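Local coordinates for periplasmic binding protein/LacI transcriptional regulator (Brachyspira murdochii, PDB 4KQC) that probably binds a carbohydrate, as a solute-binding protein of the kind that serves ABC transporters, at residues K254-A259 against K301-T306. Numbering follows the deposited sequence. Where two conformers were deposited one is given.
Sequences KPQLDA and KWYDKT
In the lobe built on the mixed sheet of this two-lobed periplasmic-binding-protein fold, the edge strand 301-303, antiparallel to its neighbour 267-270, meets helix 254-261 through Tyr-303, whose side chain reaches across to Leu-257 and Gln-256. The backbones stay well apart, with the CA atoms of Leu-257 and Asp-304 8.9 Å from each other, and the tyrosine side chain makes the link. With CG between the backbone N and the carbonyl carbon (chi1 78°), this side chain, already directed at the helix from its CB, brings CE2 and OH up to it. There the methyl CD2 of Leu-257 approaches the ring obliquely, 3.7 Å from CE2 of Tyr-303, and the same methyl is 3.8 Å from the phenol OH of Tyr-303. The two side chains cross at about a right angle. Gln-256 adds a looser touch from its aliphatic part, CG being 4.2 Å from the OH of Tyr-303, while its amide plane is turned 55° from the ring. That amide is held elsewhere: OE1 bonds to Ser-268 OG on strand 267-270, and NE2 to the backbone oxygens of Phe-250 and Ser-252. The phenol OH is likewise hydrogen-bonded to the carbonyl oxygen of Asp-251, just ahead of the helix, and Ile-313 also packs on the tyrosine. With an alanine in place of Tyr-303, CD2 of Leu-257 would probably lose its packing partner and the carbonyl oxygen of Asp-251 its phenol mate. Between strand and helix, then, the contact rests on van der Waals packing, with Leu-257 CD2 on CE2 of Tyr-303 its apolar centre; in this buried setting the polar ends of Tyr-303 and Gln-256 find their partners in neighbouring groups, and the ring is held by packing against Leu-257 and by a hydrogen bond at its hydroxyl end.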
ATOM      1  N   LYS A 254      -4.341 -10.585   8.553  1.00 14.68           N
ATOM      2  CA  LYS A 254      -5.468 -11.388   9.014  0.70 16.03           C
ATOM      3  C   LYS A 254      -6.732 -10.620   9.357  1.00 15.11           C
ATOM      4  O   LYS A 254      -7.810 -11.036   8.995  1.00 15.99           O
ATOM      5  CB  LYS A 254      -5.068 -12.259  10.205  0.70 18.34           C
ATOM      6  CG  LYS A 254      -6.163 -13.126  10.794  0.70 20.91           C
ATOM      7  CD  LYS A 254      -6.059 -14.571  10.385  0.70 23.75           C
ATOM      8  CE  LYS A 254      -7.161 -15.411  11.031  0.70 25.66           C
ATOM      9  NZ  LYS A 254      -7.988 -16.055   9.972  0.70 26.22           N
ATOM     10  N   PRO A 255      -6.615  -9.492  10.119  1.00 15.88           N
ATOM     11  CA  PRO A 255      -7.908  -8.832  10.446  1.00 15.80           C
ATOM     12  C   PRO A 255      -8.704  -8.408   9.210  1.00 13.93           C
ATOM     13  O   PRO A 255      -9.919  -8.574   9.180  1.00 15.40           O
ATOM     14  CB  PRO A 255      -7.503  -7.614  11.273  1.00 17.00           C
ATOM     15  CG  PRO A 255      -6.122  -7.881  11.727  1.00 17.41           C
ATOM     16  CD  PRO A 255      -5.476  -8.791  10.704  1.00 16.90           C
ATOM     17  N   GLN A 256      -8.008  -7.848   8.235  1.00 13.38           N
ATOM     18  CA  GLN A 256      -8.630  -7.470   6.983  1.00 12.76           C
ATOM     19  C   GLN A 256      -9.212  -8.665   6.230  1.00 12.45           C
ATOM     20  O   GLN A 256     -10.281  -8.537   5.610  1.00 11.78           O
ATOM     21  CB  GLN A 256      -7.641  -6.666   6.104  1.00 12.48           C
ATOM     22  CG  GLN A 256      -8.270  -6.092   4.853  1.00 12.81           C
ATOM     23  CD  GLN A 256      -7.494  -4.945   4.189  1.00 12.77           C
ATOM     24  OE1 GLN A 256      -8.061  -4.190   3.376  1.00 13.33           O
ATOM     25  NE2 GLN A 256      -6.188  -4.798   4.510  1.00 13.29           N
ATOM     26  N   LEU A 257      -8.469  -9.768   6.163  1.00 12.70           N
ATOM     27  CA  LEU A 257      -8.947 -10.961   5.443  1.00 12.80           C
ATOM     28  C   LEU A 257     -10.188 -11.472   6.107  1.00 13.19           C
ATOM     29  O   LEU A 257     -11.182 -11.809   5.472  1.00 12.27           O
ATOM     30  CB  LEU A 257      -7.863 -12.043   5.455  1.00 13.96           C
ATOM     31  CG  LEU A 257      -6.596 -11.718   4.643  1.00 14.68           C
ATOM     32  CD1 LEU A 257      -5.522 -12.783   4.764  1.00 16.54           C
ATOM     33  CD2 LEU A 257      -7.021 -11.554   3.214  1.00 15.59           C
ATOM     34  N   ASP A 258     -10.170 -11.579   7.437  1.00 12.89           N
ATOM     35  CA  ASP A 258     -11.370 -12.049   8.133  1.00 14.14           C
ATOM     36  C   ASP A 258     -12.563 -11.101   7.906  1.00 12.82           C
ATOM     37  O   ASP A 258     -13.701 -11.577   7.771  1.00 13.37           O
ATOM     38  CB  ASP A 258     -11.077 -12.116   9.628  1.00 16.98           C
ATOM     39  CG  ASP A 258     -10.181 -13.275   9.990  1.00 19.90           C
ATOM     40  OD1 ASP A 258      -9.975 -14.179   9.134  1.00 22.38           O
ATOM     41  OD2 ASP A 258      -9.702 -13.268  11.155  1.00 23.57           O
ATOM     42  N   ALA A 259     -12.306  -9.779   7.908  1.00 11.62           N
ATOM     43  CA  ALA A 259     -13.394  -8.798   7.653  1.00 11.46           C
ATOM     44  C   ALA A 259     -13.989  -8.999   6.272  1.00 11.39           C
ATOM     45  O   ALA A 259     -15.178  -8.782   6.069  1.00 11.39           O
ATOM     46  CB  ALA A 259     -12.925  -7.385   7.810  1.00 11.47           C
ATOM     47  N   LYS A 301      -4.113  -6.318  -7.681  1.00 13.44           N
ATOM     48  CA  LYS A 301      -5.266  -7.115  -8.073  1.00 15.04           C
ATOM     49  C   LYS A 301      -6.361  -6.961  -7.020  1.00 12.89           C
ATOM     50  O   LYS A 301      -6.060  -6.899  -5.795  1.00 12.74           O
ATOM     51  CB  LYS A 301      -4.926  -8.595  -8.165  1.00 17.58           C
ATOM     52  CG  LYS A 301      -4.083  -9.023  -9.354  1.00 21.36           C
ATOM     53  CD  LYS A 301      -4.044 -10.550  -9.357  1.00 23.62           C
ATOM     54  CE  LYS A 301      -3.323 -11.146 -10.544  1.00 27.59           C
ATOM     55  NZ  LYS A 301      -3.770 -10.503 -11.793  1.00 31.81           N
ATOM     56  N   TRP A 302      -7.599  -6.864  -7.515  1.00 12.22           N
ATOM     57  CA  TRP A 302      -8.760  -6.862  -6.627  1.00 12.12           C
ATOM     58  C   TRP A 302      -8.967  -8.259  -6.080  1.00 12.59           C
ATOM     59  O   TRP A 302      -8.917  -9.245  -6.831  1.00 12.94           O
ATOM     60  CB  TRP A 302     -10.005  -6.445  -7.429  1.00 12.54           C
ATOM     61  CG  TRP A 302     -11.275  -6.477  -6.681  1.00 12.39           C
ATOM     62  CD1 TRP A 302     -12.247  -7.416  -6.745  1.00 13.79           C
ATOM     63  CD2 TRP A 302     -11.709  -5.498  -5.708  1.00 13.38           C
ATOM     64  NE1 TRP A 302     -13.293  -7.062  -5.915  1.00 13.85           N
ATOM     65  CE2 TRP A 302     -12.978  -5.913  -5.241  1.00 13.93           C
ATOM     66  CE3 TRP A 302     -11.152  -4.322  -5.194  1.00 13.67           C
ATOM     67  CZ2 TRP A 302     -13.727  -5.160  -4.325  1.00 14.24           C
ATOM     68  CZ3 TRP A 302     -11.875  -3.615  -4.267  1.00 13.40           C
ATOM     69  CH2 TRP A 302     -13.143  -4.037  -3.836  1.00 13.29           C
ATOM     70  N   TYR A 303      -9.325  -8.329  -4.817  1.00 12.23           N
ATOM     71  CA  TYR A 303      -9.733  -9.582  -4.172  1.00 12.56           C
ATOM     72  C   TYR A 303     -10.955  -9.329  -3.281  1.00 12.92           C
ATOM     73  O   TYR A 303     -11.153  -8.207  -2.733  1.00 12.31           O
ATOM     74  CB  TYR A 303      -8.602 -10.272  -3.492  1.00 12.04           C
ATOM     75  CG  TYR A 303      -8.198  -9.690  -2.157  1.00 11.96           C
ATOM     76  CD1 TYR A 303      -7.336  -8.613  -2.113  1.00 12.28           C
ATOM     77  CD2 TYR A 303      -8.634 -10.261  -0.979  1.00 12.12           C
ATOM     78  CE1 TYR A 303      -6.927  -8.128  -0.934  1.00 12.04           C
ATOM     79  CE2 TYR A 303      -8.236  -9.743   0.244  1.00 12.90           C
ATOM     80  CZ  TYR A 303      -7.405  -8.670   0.237  1.00 12.38           C
ATOM     81  OH  TYR A 303      -7.043  -8.178   1.468  1.00 13.34           O
ATOM     82  N   ASP A 304     -11.771 -10.377  -3.170  1.00 13.54           N
ATOM     83  CA  ASP A 304     -13.028 -10.301  -2.470  1.00 14.86           C
ATOM     84  C   ASP A 304     -13.415 -11.720  -2.084  1.00 15.99           C
ATOM     85  O   ASP A 304     -12.627 -12.635  -2.261  1.00 15.85           O
ATOM     86  CB  ASP A 304     -14.070  -9.515  -3.287  1.00 15.32           C
ATOM     87  CG  ASP A 304     -14.474 -10.202  -4.601  1.00 18.95           C
ATOM     88  OD1 ASP A 304     -14.167 -11.394  -4.776  1.00 20.25           O
ATOM     89  OD2 ASP A 304     -15.046  -9.486  -5.464  1.00 21.27           O
ATOM     90  N   LYS A 305     -14.632 -11.885  -1.604  1.00 18.15           N
ATOM     91  CA  LYS A 305     -15.065 -13.201  -1.113  1.00 22.71           C
ATOM     92  C   LYS A 305     -15.040 -14.223  -2.203  1.00 20.96           C
ATOM     93  O   LYS A 305     -14.772 -15.397  -1.939  1.00 21.72           O
ATOM     94  CB  LYS A 305     -16.474 -13.136  -0.568  1.00 25.36           C
ATOM     95  CG  LYS A 305     -16.516 -12.805   0.886  1.00 29.61           C
ATOM     96  CD  LYS A 305     -17.895 -13.130   1.493  1.00 33.65           C
ATOM     97  CE  LYS A 305     -17.911 -14.451   2.265  1.00 37.71           C
ATOM     98  NZ  LYS A 305     -18.040 -15.695   1.465  1.00 44.65           N
ATOM     99  N   THR A 306     -15.275 -13.783  -3.424  1.00 20.32           N
ATOM    100  CA  THR A 306     -15.346 -14.698  -4.545  0.60 21.38           C
ATOM    101  C   THR A 306     -14.012 -15.314  -4.932  1.00 21.09           C
ATOM    102  O   THR A 306     -13.975 -16.474  -5.402  1.00 26.08           O
ATOM    103  CB  THR A 306     -15.951 -14.006  -5.772  0.60 22.12           C
ATOM    104  OG1 THR A 306     -17.207 -13.432  -5.397  0.60 23.39           O
ATOM    105  CG2 THR A 306     -16.154 -15.011  -6.924  0.60 23.52           C
TER